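Local coordinates for resiniferatoxin-binding, phosphotriesterase-related protein (Rhodobacter sphaeroides 2.4.1, PDB 3K2G) that binds two zinc ions in a TIM-barrel active site and is probably a metal-dependent phosphoric ester hydrolase, at residues B[135-141]-B[185-191]; B[172-178]-B[204-209]; B[52-56]-B[68-72]; B[36-40]-B[81-85]. The contacts are given in a common frame with arbitrary orientation. Numbering follows the deposited sequence.

Contact 1: residues B[135-141]-B[185-191]; sequences YYLASSM and TAEEEKS. With DTV ((2S,3S)-1,4-dimercaptobutane-2,3-diol), chain K.
Tyr135 opens the loop 135-141, which follows strand 128-131 and faces the first turn and a half of helix 186-202. Tyr135 CA lies 6.4 Å from Ser191 CA; Tyr135 CB meets Ser191 OG at 3.7 Å, and a water joins Tyr135 N (2.9 Å) to Ser191 OG (2.6 Å), while the phenol reaches Glu156. The CA-CB bond of Tyr136 (chi1 t) points away from the helix; its OH, part of the zinc site with Glu177, His209 and His238, is hydrogen-bonded to O3 of the bound dithiol DTV (2.7 Å). Leu137 also lines the pocket, CD1 3.8 Å from DTV C1. At Ala138 a 3-10 turn (138-140) begins, held by Ser140 N to Leu137 O (2.9 Å) and Ser140 OG to Leu137 O (2.7 Å). The direct polar link to the helix is here: Ala138 N donates to Glu188 OE2 at 3.2 Å, nearly linear. Met141 (a selenomethionine; m, t, t) extends over the helix, CE 3.6 Å from Ser191 CB. Thr185, the N-cap, accepts at OG1 from Glu188 N (3.2 Å), and Thr185 N donates to Glu188 OE1 (2.9 Å). The Glu188 carboxylate thus completes a capping box through OE1, which also bonds Ser181, and holds the pocket loop through OE2.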
loop_
_atom_site.group_PDB
_atom_site.type_symbol
_atom_site.label_atom_id
_atom_site.label_comp_id
_atom_site.label_asym_id
_atom_site.label_seq_id
_atom_site.Cartn_x
_atom_site.Cartn_y
_atom_site.Cartn_z
ATOM N N TYR B 135 -35.876 15.421 7.292
ATOM C CA TYR B 135 -35.444 16.390 6.296
ATOM C C TYR B 135 -34.114 16.017 5.656
ATOM O O TYR B 135 -33.265 15.377 6.276
ATOM C CB TYR B 135 -35.361 17.774 6.937
ATOM C CG TYR B 135 -36.726 18.305 7.321
ATOM C CD1 TYR B 135 -37.574 18.864 6.361
ATOM C CD2 TYR B 135 -37.196 18.193 8.628
ATOM C CE1 TYR B 135 -38.858 19.297 6.694
ATOM C CE2 TYR B 135 -38.477 18.618 8.971
ATOM C CZ TYR B 135 -39.304 19.169 8.000
ATOM O OH TYR B 135 -40.575 19.576 8.340
ATOM N N TYR B 136 -33.945 16.439 4.407
ATOM C CA TYR B 136 -32.748 16.153 3.637
ATOM C C TYR B 136 -31.761 17.318 3.691
ATOM O O TYR B 136 -31.770 18.104 4.641
ATOM C CB TYR B 136 -33.160 15.854 2.194
ATOM C CG TYR B 136 -32.148 15.075 1.398
ATOM C CD1 TYR B 136 -31.478 13.989 1.963
ATOM C CD2 TYR B 136 -31.896 15.388 0.064
ATOM C CE1 TYR B 136 -30.585 13.230 1.216
ATOM C CE2 TYR B 136 -31.007 14.634 -0.692
ATOM C CZ TYR B 136 -30.357 13.555 -0.110
ATOM O OH TYR B 136 -29.501 12.777 -0.855
ATOM N N LEU B 137 -30.910 17.430 2.677
ATOM C CA LEU B 137 -29.919 18.496 2.636
ATOM C C LEU B 137 -30.560 19.882 2.664
ATOM O O LEU B 137 -31.692 20.072 2.214
ATOM C CB LEU B 137 -29.032 18.340 1.395
ATOM C CG LEU B 137 -28.205 17.047 1.344
ATOM C CD1 LEU B 137 -27.498 16.935 0.000
ATOM C CD2 LEU B 137 -27.198 17.033 2.483
ATOM N N ALA B 138 -29.817 20.845 3.202
ATOM C CA ALA B 138 -30.268 22.228 3.325
ATOM C C ALA B 138 -31.016 22.782 2.105
ATOM O O ALA B 138 -32.192 23.143 2.199
ATOM C CB ALA B 138 -29.076 23.122 3.653
ATOM N N SER B 139 -30.334 22.844 0.965
ATOM C CA SER B 139 -30.928 23.379 -0.261
ATOM C C SER B 139 -32.270 22.770 -0.667
ATOM O O SER B 139 -32.976 23.331 -1.508
ATOM C CB SER B 139 -29.935 23.250 -1.421
ATOM O OG SER B 139 -29.428 21.930 -1.522
ATOM N N SER B 140 -32.634 21.637 -0.078
ATOM C CA SER B 140 -33.900 20.995 -0.422
ATOM C C SER B 140 -34.955 21.218 0.657
ATOM O O SER B 140 -36.136 20.925 0.449
ATOM C CB SER B 140 -33.705 19.490 -0.603
ATOM O OG SER B 140 -33.579 18.851 0.659
HETATM N N MSE B 141 -34.528 21.726 1.809
HETATM C CA MSE B 141 -35.449 21.952 2.919
HETATM C C MSE B 141 -36.531 22.988 2.679
HETATM O O MSE B 141 -36.280 24.051 2.113
HETATM C CB MSE B 141 -34.685 22.321 4.191
HETATM C CG MSE B 141 -33.888 21.170 4.772
HETATM SE SE MSE B 141 -33.113 21.706 6.450
HETATM C CE MSE B 141 -32.042 20.147 6.840
ATOM N N THR B 185 -24.185 22.251 7.747
ATOM C CA THR B 185 -24.748 23.503 8.239
ATOM C C THR B 185 -25.506 23.357 9.550
ATOM O O THR B 185 -25.882 22.255 9.951
ATOM C CB THR B 185 -25.698 24.131 7.210
ATOM O OG1 THR B 185 -26.889 23.345 7.120
ATOM C CG2 THR B 185 -25.036 24.193 5.843
ATOM N N ALA B 186 -25.727 24.489 10.210
ATOM C CA ALA B 186 -26.438 24.515 11.476
ATOM C C ALA B 186 -27.830 23.915 11.312
ATOM O O ALA B 186 -28.333 23.236 12.205
ATOM C CB ALA B 186 -26.540 25.945 11.981
ATOM N N GLU B 187 -28.446 24.167 10.162
ATOM C CA GLU B 187 -29.778 23.653 9.876
ATOM C C GLU B 187 -29.746 22.130 9.780
ATOM O O GLU B 187 -30.622 21.445 10.305
ATOM C CB GLU B 187 -30.305 24.234 8.558
ATOM C CG GLU B 187 -30.370 25.763 8.511
ATOM C CD GLU B 187 -28.995 26.435 8.520
ATOM O OE1 GLU B 187 -28.205 26.209 7.576
ATOM O OE2 GLU B 187 -28.707 27.194 9.472
ATOM N N GLU B 188 -28.732 21.604 9.104
ATOM C CA GLU B 188 -28.606 20.163 8.944
ATOM C C GLU B 188 -28.323 19.514 10.297
ATOM O O GLU B 188 -28.793 18.406 10.569
ATOM C CB GLU B 188 -27.497 19.850 7.935
ATOM C CG GLU B 188 -27.712 20.564 6.605
ATOM C CD GLU B 188 -26.582 20.361 5.624
ATOM O OE1 GLU B 188 -25.420 20.257 6.062
ATOM O OE2 GLU B 188 -26.857 20.327 4.408
ATOM N N GLU B 189 -27.570 20.214 11.141
ATOM C CA GLU B 189 -27.243 19.716 12.475
ATOM C C GLU B 189 -28.513 19.651 13.315
ATOM O O GLU B 189 -28.734 18.685 14.050
ATOM C CB GLU B 189 -26.229 20.632 13.165
ATOM C CG GLU B 189 -25.737 20.086 14.499
ATOM C CD GLU B 189 -24.725 20.993 15.180
ATOM O OE1 GLU B 189 -23.686 21.306 14.561
ATOM O OE2 GLU B 189 -24.966 21.387 16.341
ATOM N N LYS B 190 -29.336 20.692 13.208
ATOM C CA LYS B 190 -30.599 20.755 13.940
ATOM C C LYS B 190 -31.484 19.617 13.455
ATOM O O LYS B 190 -32.142 18.939 14.242
ATOM C CB LYS B 190 -31.308 22.084 13.679
ATOM C CG LYS B 190 -32.618 22.251 14.448
ATOM C CD LYS B 190 -33.378 23.488 13.989
ATOM C CE LYS B 190 -33.819 23.350 12.539
ATOM N NZ LYS B 190 -34.431 24.597 12.010
ATOM N N SER B 191 -31.499 19.425 12.141
ATOM C CA SER B 191 -32.287 18.369 11.532
ATOM C C SER B 191 -31.864 17.010 12.087
ATOM O O SER B 191 -32.704 16.204 12.489
ATOM C CB SER B 191 -32.089 18.387 10.014
ATOM O OG SER B 191 -32.675 17.252 9.407
HETATM S S1 DTV K . -26.116 15.080 -3.165
HETATM C C1 DTV K . -27.867 14.496 -2.941
HETATM C C2 DTV K . -28.669 14.459 -4.243
HETATM O O2 DTV K . -28.025 13.557 -5.130
HETATM C C3 DTV K . -30.107 13.980 -3.979
HETATM O O3 DTV K . -30.079 12.671 -3.463
HETATM C C4 DTV K . -30.960 13.966 -5.248
HETATM S S4 DTV K . -32.682 14.427 -4.925
HETATM O O HOH W 1 -34.717 15.749 9.983
#

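Contact 2: residues B[172-178]-B[204-209]; sequences IGLIGEI and LPLMVH. With ZN (zinc ion), chain J; ZN (zinc ion), chain I.
Backbone hydrogen bonds join strands 175-178 and 206-208, which run parallel (6° between axes, 4.5 Å apart). Ile175 N donates to Pro205 O (2.9 Å) and Met207 N to Ile175 O (3.1 Å), pairing Ile175 with Leu206 and Gly176 with Met207. Met207 O then accepts from both Glu177 N and Ile178 N (3.1 Å each), a beta bulge that shifts the register by one, so Ile178 pairs with Val208 and His209 N reaches Ile178 O (2.8 Å). Gly176 (phi/psi 157/-174) and Glu177 (103/60) depart from regular strand geometry; a CB on Gly176 would strike Met207 O.

Apolar packing lies on both faces. Leu206 CD1 meets Ile175 CG2 (3.7 Å) beside helix 186-202; Leu174 CD1 touches CE of Met207 (a selenomethionine; 3.6 Å) on the other.

Metal coordination finishes the strands: Glu177 OE1 (2.4 Å) and His209 ND1 (2.1 Å) bind one zinc, Glu177 OE2 (2.2 Å) the other, and a water bridges the ions. This is a beta-alpha-beta unit of a TIM barrel, with a binuclear zinc site at the C-terminal strand ends.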
loop_
_atom_site.group_PDB
_atom_site.type_symbol
_atom_site.label_atom_id
_atom_site.label_comp_id
_atom_site.label_asym_id
_atom_site.label_seq_id
_atom_site.Cartn_x
_atom_site.Cartn_y
_atom_site.Cartn_z
ATOM N N ILE B 172 -44.360 5.500 9.142
ATOM C CA ILE B 172 -42.973 5.273 8.751
ATOM C C ILE B 172 -42.377 4.084 9.484
ATOM O O ILE B 172 -42.821 3.730 10.575
ATOM C CB ILE B 172 -42.102 6.517 9.012
ATOM C CG1 ILE B 172 -42.123 6.874 10.502
ATOM C CG2 ILE B 172 -42.605 7.685 8.169
ATOM C CD1 ILE B 172 -41.195 8.019 10.870
ATOM N N GLY B 173 -41.370 3.468 8.873
ATOM C CA GLY B 173 -40.735 2.308 9.474
ATOM C C GLY B 173 -39.261 2.548 9.700
ATOM O O GLY B 173 -38.549 1.722 10.265
ATOM N N LEU B 174 -38.805 3.704 9.244
ATOM C CA LEU B 174 -37.414 4.096 9.383
ATOM C C LEU B 174 -37.394 5.608 9.433
ATOM O O LEU B 174 -38.258 6.272 8.863
ATOM C CB LEU B 174 -36.591 3.584 8.191
ATOM C CG LEU B 174 -35.446 4.447 7.646
ATOM C CD1 LEU B 174 -34.212 3.604 7.459
ATOM C CD2 LEU B 174 -35.859 5.078 6.324
ATOM N N ILE B 175 -36.418 6.152 10.137
ATOM C CA ILE B 175 -36.285 7.591 10.245
ATOM C C ILE B 175 -35.232 8.017 9.255
ATOM O O ILE B 175 -34.039 7.892 9.545
ATOM C CB ILE B 175 -35.790 8.019 11.640
ATOM C CG1 ILE B 175 -36.807 7.602 12.701
ATOM C CG2 ILE B 175 -35.517 9.517 11.653
ATOM C CD1 ILE B 175 -36.503 8.106 14.096
ATOM N N GLY B 176 -35.600 8.501 8.079
ATOM C CA GLY B 176 -34.471 8.881 7.271
ATOM C C GLY B 176 -34.149 9.081 5.813
ATOM O O GLY B 176 -34.952 9.052 4.885
ATOM N N GLU B 177 -32.843 9.308 5.730
ATOM C CA GLU B 177 -32.028 9.664 4.600
ATOM C C GLU B 177 -31.987 11.108 5.096
ATOM O O GLU B 177 -32.499 12.025 4.454
ATOM C CB GLU B 177 -32.754 9.566 3.257
ATOM C CG GLU B 177 -32.128 10.436 2.142
ATOM C CD GLU B 177 -31.134 9.714 1.234
ATOM O OE1 GLU B 177 -29.911 9.788 1.485
ATOM O OE2 GLU B 177 -31.589 9.078 0.259
ATOM N N ILE B 178 -31.449 11.286 6.304
ATOM C CA ILE B 178 -31.343 12.617 6.884
ATOM C C ILE B 178 -30.154 13.295 6.225
ATOM O O ILE B 178 -29.058 12.744 6.199
ATOM C CB ILE B 178 -31.114 12.586 8.411
ATOM C CG1 ILE B 178 -32.210 11.773 9.110
ATOM C CG2 ILE B 178 -31.112 14.014 8.954
ATOM C CD1 ILE B 178 -33.623 12.319 8.924
ATOM N N LEU B 204 -37.248 3.613 16.332
ATOM C CA LEU B 204 -37.089 3.210 14.931
ATOM C C LEU B 204 -35.653 3.417 14.467
ATOM O O LEU B 204 -34.918 4.232 15.038
ATOM C CB LEU B 204 -38.010 4.031 14.024
ATOM C CG LEU B 204 -39.505 3.721 14.035
ATOM C CD1 LEU B 204 -40.249 4.705 13.121
ATOM C CD2 LEU B 204 -39.722 2.282 13.576
ATOM N N PRO B 205 -35.231 2.678 13.423
ATOM C CA PRO B 205 -33.870 2.805 12.892
ATOM C C PRO B 205 -33.635 4.221 12.370
ATOM O O PRO B 205 -34.579 4.913 11.997
ATOM C CB PRO B 205 -33.840 1.782 11.762
ATOM C CG PRO B 205 -34.823 0.749 12.206
ATOM C CD PRO B 205 -35.952 1.587 12.746
ATOM N N LEU B 206 -32.373 4.636 12.342
ATOM C CA LEU B 206 -31.998 5.963 11.865
ATOM C C LEU B 206 -31.015 5.823 10.704
ATOM O O LEU B 206 -30.017 5.110 10.802
ATOM C CB LEU B 206 -31.359 6.769 12.999
ATOM C CG LEU B 206 -30.785 8.146 12.651
ATOM C CD1 LEU B 206 -31.911 9.082 12.214
ATOM C CD2 LEU B 206 -30.057 8.718 13.863
HETATM N N MSE B 207 -31.307 6.505 9.604
HETATM C CA MSE B 207 -30.466 6.448 8.416
HETATM C C MSE B 207 -29.985 7.850 8.083
HETATM O O MSE B 207 -30.784 8.782 7.960
HETATM C CB MSE B 207 -31.260 5.866 7.247
HETATM C CG MSE B 207 -30.462 5.706 5.949
HETATM SE SE MSE B 207 -31.502 4.887 4.584
HETATM C CE MSE B 207 -31.441 3.057 5.223
ATOM N N VAL B 208 -28.673 7.994 7.938
ATOM C CA VAL B 208 -28.086 9.292 7.655
ATOM C C VAL B 208 -27.305 9.373 6.348
ATOM O O VAL B 208 -26.400 8.576 6.088
ATOM C CB VAL B 208 -27.146 9.724 8.809
ATOM C CG1 VAL B 208 -26.612 11.124 8.558
ATOM C CG2 VAL B 208 -27.895 9.686 10.135
ATOM N N HIS B 209 -27.662 10.365 5.537
ATOM C CA HIS B 209 -26.996 10.615 4.269
ATOM C C HIS B 209 -25.652 11.276 4.568
ATOM O O HIS B 209 -25.575 12.272 5.284
ATOM C CB HIS B 209 -27.830 11.556 3.399
ATOM C CG HIS B 209 -27.049 12.226 2.309
ATOM N ND1 HIS B 209 -27.171 11.873 0.984
ATOM C CD2 HIS B 209 -26.119 13.211 2.351
ATOM C CE1 HIS B 209 -26.348 12.606 0.255
ATOM N NE2 HIS B 209 -25.696 13.426 1.061
HETATM ZN ZN ZN J . -28.334 10.476 -0.130
HETATM ZN ZN ZN I . -30.701 8.150 -1.593
HETATM O O HOH W 2 -29.247 9.458 -1.759
HETATM O O HOH W 3 -27.405 11.213 -2.226
#

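Contact 3: residues B[52-56]-B[68-72]; sequences ERQYL and ELRQD
Arg53 supplies the charge that ties the approach to helix 54-58 to Asp72, in the segment that follows on from helix 66-70. With chi1 m, chi2 t and chi3 p, its guanidinium extends to Asp72, where Arg53 NH2 donates to Asp72 OD2 at 2.6 Å, almost linearly, in a salt bridge; NH1 makes a weak second bond to the same OD2 at 3.4 Å. A water completes the link, accepting from Arg53 NH1 (3.0 Å) and donating to Asp72 OD2 (2.7 Å). NH1 also pairs with Glu50, and Asp72 OD1 accepts from Asn46. A second water donates to Glu68 OE1 (2.6 Å) and Glu68 O (2.8 Å) and takes a weak bond from Arg53 NH2 (3.2 Å); Arg53 NE stays 4.5 Å from Glu68 OE1, beyond a salt bridge. The two short helices belong to the excursion between strands 39-40 and 81-82, at a subunit interface; the centre of the contact lies about 26 Å from the centre of the chain. Glu68 OE2 is satisfied by Lys324 and His325 of the second subunit. Carbon packing adds to this: Leu56 (m, t) places CD1 3.8 Å from Glu68 CB. Tyr55 OH also lies against Glu68 CG (3.9 Å). The nearest CA atoms are those of Leu56 and Leu69, 7.7 Å apart.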
loop_
_atom_site.group_PDB
_atom_site.type_symbol
_atom_site.label_atom_id
_atom_site.label_comp_id
_atom_site.label_asym_id
_atom_site.label_seq_id
_atom_site.Cartn_x
_atom_site.Cartn_y
_atom_site.Cartn_z
ATOM N N GLU B 52 -22.140 25.002 -25.595
ATOM C CA GLU B 52 -22.075 23.847 -26.483
ATOM C C GLU B 52 -22.782 22.632 -25.873
ATOM O O GLU B 52 -23.288 21.770 -26.593
ATOM C CB GLU B 52 -20.613 23.502 -26.789
ATOM C CG GLU B 52 -20.135 22.205 -26.161
ATOM C CD GLU B 52 -18.647 21.981 -26.329
ATOM O OE1 GLU B 52 -17.960 22.891 -26.841
ATOM O OE2 GLU B 52 -18.167 20.896 -25.939
ATOM N N ARG B 53 -22.809 22.568 -24.546
ATOM C CA ARG B 53 -23.457 21.464 -23.844
ATOM C C ARG B 53 -24.890 21.812 -23.456
ATOM O O ARG B 53 -25.518 21.100 -22.676
ATOM C CB ARG B 53 -22.666 21.092 -22.587
ATOM C CG ARG B 53 -21.298 20.483 -22.859
ATOM C CD ARG B 53 -20.624 20.083 -21.559
ATOM N NE ARG B 53 -21.395 19.078 -20.834
ATOM C CZ ARG B 53 -21.728 19.176 -19.550
ATOM N NH1 ARG B 53 -21.359 20.238 -18.844
ATOM N NH2 ARG B 53 -22.420 18.206 -18.971
ATOM N N GLN B 54 -25.402 22.906 -24.012
ATOM C CA GLN B 54 -26.762 23.360 -23.728
ATOM C C GLN B 54 -27.796 22.303 -24.114
ATOM O O GLN B 54 -28.794 22.105 -23.419
ATOM C CB GLN B 54 -27.056 24.647 -24.507
ATOM C CG GLN B 54 -28.029 25.589 -23.827
ATOM C CD GLN B 54 -27.392 26.323 -22.664
ATOM O OE1 GLN B 54 -26.900 25.702 -21.719
ATOM N NE2 GLN B 54 -27.392 27.653 -22.727
ATOM N N TYR B 55 -27.553 21.624 -25.229
ATOM C CA TYR B 55 -28.477 20.609 -25.711
ATOM C C TYR B 55 -28.710 19.483 -24.697
ATOM O O TYR B 55 -29.804 18.926 -24.620
ATOM C CB TYR B 55 -27.969 20.035 -27.040
ATOM C CG TYR B 55 -26.765 19.125 -26.923
ATOM C CD1 TYR B 55 -26.895 17.747 -27.088
ATOM C CD2 TYR B 55 -25.499 19.637 -26.637
ATOM C CE1 TYR B 55 -25.799 16.900 -26.971
ATOM C CE2 TYR B 55 -24.392 18.793 -26.516
ATOM C CZ TYR B 55 -24.550 17.425 -26.684
ATOM O OH TYR B 55 -23.465 16.581 -26.556
ATOM N N LEU B 56 -27.688 19.162 -23.913
ATOM C CA LEU B 56 -27.790 18.096 -22.917
ATOM C C LEU B 56 -28.701 18.463 -21.750
ATOM O O LEU B 56 -29.268 17.590 -21.086
ATOM C CB LEU B 56 -26.399 17.747 -22.389
ATOM C CG LEU B 56 -25.458 17.130 -23.420
ATOM C CD1 LEU B 56 -24.047 17.080 -22.867
ATOM C CD2 LEU B 56 -25.955 15.734 -23.784
ATOM N N GLU B 68 -22.339 11.116 -22.571
ATOM C CA GLU B 68 -22.227 12.470 -22.041
ATOM C C GLU B 68 -22.913 12.586 -20.677
ATOM O O GLU B 68 -22.376 13.212 -19.763
ATOM C CB GLU B 68 -22.837 13.493 -23.013
ATOM C CG GLU B 68 -21.977 13.841 -24.232
ATOM C CD GLU B 68 -20.607 14.390 -23.861
ATOM O OE1 GLU B 68 -20.525 15.277 -22.987
ATOM O OE2 GLU B 68 -19.608 13.939 -24.452
ATOM N N LEU B 69 -24.092 11.980 -20.538
ATOM C CA LEU B 69 -24.824 12.036 -19.273
ATOM C C LEU B 69 -24.045 11.399 -18.133
ATOM O O LEU B 69 -24.030 11.928 -17.018
ATOM C CB LEU B 69 -26.191 11.354 -19.399
ATOM C CG LEU B 69 -27.201 12.060 -20.301
ATOM C CD1 LEU B 69 -28.510 11.289 -20.284
ATOM C CD2 LEU B 69 -27.415 13.490 -19.817
ATOM N N ARG B 70 -23.390 10.272 -18.407
ATOM C CA ARG B 70 -22.608 9.595 -17.378
ATOM C C ARG B 70 -21.471 10.470 -16.825
ATOM O O ARG B 70 -20.977 10.229 -15.721
ATOM C CB ARG B 70 -22.031 8.272 -17.917
ATOM C CG ARG B 70 -23.083 7.189 -18.197
ATOM C CD ARG B 70 -22.433 5.833 -18.465
ATOM N NE ARG B 70 -21.687 5.775 -19.723
ATOM C CZ ARG B 70 -22.211 5.433 -20.899
ATOM N NH1 ARG B 70 -23.495 5.110 -20.994
ATOM N NH2 ARG B 70 -21.447 5.404 -21.985
ATOM N N GLN B 71 -21.053 11.484 -17.580
ATOM C CA GLN B 71 -19.970 12.358 -17.118
ATOM C C GLN B 71 -20.499 13.574 -16.349
ATOM O O GLN B 71 -19.720 14.351 -15.800
ATOM C CB GLN B 71 -19.122 12.859 -18.298
ATOM C CG GLN B 71 -18.753 11.808 -19.335
ATOM C CD GLN B 71 -18.199 10.539 -18.725
ATOM O OE1 GLN B 71 -17.304 10.580 -17.887
ATOM N NE2 GLN B 71 -18.725 9.402 -19.155
ATOM N N ASP B 72 -21.818 13.730 -16.323
ATOM C CA ASP B 72 -22.464 14.854 -15.640
ATOM C C ASP B 72 -23.983 14.612 -15.617
ATOM O O ASP B 72 -24.749 15.268 -16.330
ATOM C CB ASP B 72 -22.107 16.159 -16.379
ATOM C CG ASP B 72 -22.700 17.401 -15.722
ATOM O OD1 ASP B 72 -22.961 17.377 -14.503
ATOM O OD2 ASP B 72 -22.885 18.411 -16.433
HETATM O O HOH W 4 -23.263 21.109 -16.688
HETATM O O HOH W 5 -21.324 15.697 -20.565
#

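Contact 4: residues B[36-40]-B[81-85]; sequences HLQND and ALDDL. With ZN (zinc ion), chain I.
Leu82 N is held by two acceptors of one residue: the side chain of Asn39, through OD1 at 3.0 Å, and its backbone O, which takes a weak bond at 3.2 Å. With chi1 p, Asn39 also places OD1 3.3 Å from Leu82 CB; ND2 on the same amide donates to Phe306 O. In return Asn39 N donates to Leu82 O at 3.0 Å, and Gln38 CA adds a CA-H...O contact to that oxygen at 3.3 Å. The segments run antiparallel, with Gln38 CA 4.7 Å from Leu82 CA and Asp40 CA 4.6 Å from Ala81 CA, making a small, loosely bonded two-stranded sheet. It sits beside the binuclear centre of the TIM barrel: His36 NE2 binds the zinc ion (ZN) of chain I at 2.2 Å, while ND1 is hydrogen-bonded to Thr107, and Asp40 lines the DTV pocket. Leu82 (m, t) packs against the metal ligand itself, CD1 3.5 Å from His36 O and 4.2 Å from His36 CB. Beyond the sheet, Gln38 CD touches Leu85 CD1 at 3.8 Å. Asp84 is the N-cap of helix 85-97, its OD1 accepting from Leu87 N.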
loop_
_atom_site.group_PDB
_atom_site.type_symbol
_atom_site.label_atom_id
_atom_site.label_comp_id
_atom_site.label_asym_id
_atom_site.label_seq_id
_atom_site.Cartn_x
_atom_site.Cartn_y
_atom_site.Cartn_z
ATOM N N HIS B 36 -34.862 4.715 -4.223
ATOM C CA HIS B 36 -35.898 5.723 -4.374
ATOM C C HIS B 36 -36.792 5.200 -5.484
ATOM O O HIS B 36 -36.308 4.878 -6.572
ATOM C CB HIS B 36 -35.289 7.066 -4.756
ATOM C CG HIS B 36 -34.380 7.623 -3.710
ATOM N ND1 HIS B 36 -34.846 8.278 -2.593
ATOM C CD2 HIS B 36 -33.033 7.562 -3.580
ATOM C CE1 HIS B 36 -33.827 8.596 -1.816
ATOM N NE2 HIS B 36 -32.717 8.172 -2.392
ATOM N N LEU B 37 -38.089 5.096 -5.202
ATOM C CA LEU B 37 -39.038 4.589 -6.184
ATOM C C LEU B 37 -39.662 5.721 -6.985
ATOM O O LEU B 37 -40.060 5.537 -8.133
ATOM C CB LEU B 37 -40.111 3.764 -5.477
ATOM C CG LEU B 37 -39.473 2.632 -4.665
ATOM C CD1 LEU B 37 -40.546 1.763 -4.039
ATOM C CD2 LEU B 37 -38.576 1.804 -5.573
ATOM N N GLN B 38 -39.727 6.886 -6.354
ATOM C CA GLN B 38 -40.260 8.112 -6.940
ATOM C C GLN B 38 -39.561 9.238 -6.182
ATOM O O GLN B 38 -39.369 9.133 -4.977
ATOM C CB GLN B 38 -41.770 8.223 -6.694
ATOM C CG GLN B 38 -42.650 7.238 -7.449
ATOM C CD GLN B 38 -42.688 7.516 -8.939
ATOM O OE1 GLN B 38 -41.836 7.045 -9.694
ATOM N NE2 GLN B 38 -43.669 8.301 -9.366
ATOM N N ASN B 39 -39.172 10.306 -6.865
ATOM C CA ASN B 39 -38.525 11.416 -6.173
ATOM C C ASN B 39 -38.425 12.645 -7.060
ATOM O O ASN B 39 -38.837 12.626 -8.218
ATOM C CB ASN B 39 -37.123 11.016 -5.692
ATOM C CG ASN B 39 -36.125 10.890 -6.830
ATOM O OD1 ASN B 39 -36.482 11.011 -8.003
ATOM N ND2 ASN B 39 -34.866 10.635 -6.487
ATOM N N ASP B 40 -37.863 13.712 -6.504
ATOM C CA ASP B 40 -37.693 14.964 -7.229
ATOM C C ASP B 40 -36.350 15.602 -6.865
ATOM O O ASP B 40 -36.159 16.068 -5.743
ATOM C CB ASP B 40 -38.853 15.909 -6.895
ATOM C CG ASP B 40 -38.701 17.270 -7.541
ATOM O OD1 ASP B 40 -38.406 17.325 -8.755
ATOM O OD2 ASP B 40 -38.886 18.285 -6.833
ATOM N N ALA B 81 -35.504 13.294 -11.914
ATOM C CA ALA B 81 -36.825 13.131 -11.330
ATOM C C ALA B 81 -37.427 11.797 -11.737
ATOM O O ALA B 81 -37.603 11.513 -12.921
ATOM C CB ALA B 81 -37.751 14.279 -11.742
ATOM N N LEU B 82 -37.714 10.968 -10.740
ATOM C CA LEU B 82 -38.330 9.673 -10.968
ATOM C C LEU B 82 -39.815 9.963 -10.756
ATOM O O LEU B 82 -40.293 10.034 -9.620
ATOM C CB LEU B 82 -37.809 8.649 -9.949
ATOM C CG LEU B 82 -36.323 8.274 -10.072
ATOM C CD1 LEU B 82 -35.904 7.382 -8.911
ATOM C CD2 LEU B 82 -36.095 7.549 -11.391
ATOM N N ASP B 83 -40.526 10.143 -11.865
ATOM C CA ASP B 83 -41.941 10.485 -11.837
ATOM C C ASP B 83 -42.891 9.578 -12.608
ATOM O O ASP B 83 -44.078 9.883 -12.711
ATOM C CB ASP B 83 -42.121 11.915 -12.344
ATOM C CG ASP B 83 -41.415 12.155 -13.667
ATOM O OD1 ASP B 83 -41.140 11.173 -14.386
ATOM O OD2 ASP B 83 -41.140 13.327 -13.990
ATOM N N ASP B 84 -42.392 8.481 -13.164
ATOM C CA ASP B 84 -43.277 7.574 -13.887
ATOM C C ASP B 84 -43.557 6.363 -13.014
ATOM O O ASP B 84 -42.736 5.454 -12.906
ATOM C CB ASP B 84 -42.662 7.119 -15.210
ATOM C CG ASP B 84 -43.666 6.388 -16.085
ATOM O OD1 ASP B 84 -44.231 5.371 -15.625
ATOM O OD2 ASP B 84 -43.898 6.834 -17.229
ATOM N N LEU B 85 -44.738 6.353 -12.405
ATOM C CA LEU B 85 -45.132 5.279 -11.510
ATOM C C LEU B 85 -45.217 3.915 -12.182
ATOM O O LEU B 85 -44.840 2.899 -11.592
ATOM C CB LEU B 85 -46.470 5.624 -10.854
ATOM C CG LEU B 85 -46.785 4.942 -9.523
ATOM C CD1 LEU B 85 -45.626 5.113 -8.553
ATOM C CD2 LEU B 85 -48.052 5.552 -8.948
HETATM ZN ZN ZN I . -30.701 8.150 -1.593
HETATM O O HOH W 2 -29.247 9.458 -1.759
#

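In the fold
Contact 2 is wholly buried in the barrel wall; contacts 1, 3 and 4 are partly buried, 1 and 4 beside the active site and 3 farthest from the chain centre, at a subunit interface. Contact 1 sets a loop against the helix of the unit whose two strands make contact 2, and the two touch where Tyr136 packs on Glu177 and His209. Contacts 2 and 4 meet at one zinc, through Glu177 and His36, and share the bridging water. Contact 3 falls within the excursion that contact 4 brackets, about 11 Å away at nearest atoms. Parallel backbone pairing, interrupted by a bulge, dominates the core, side-chain-assisted bonding prevails beside the pocket, and a direct salt bridge supplemented by waters serves the periphery.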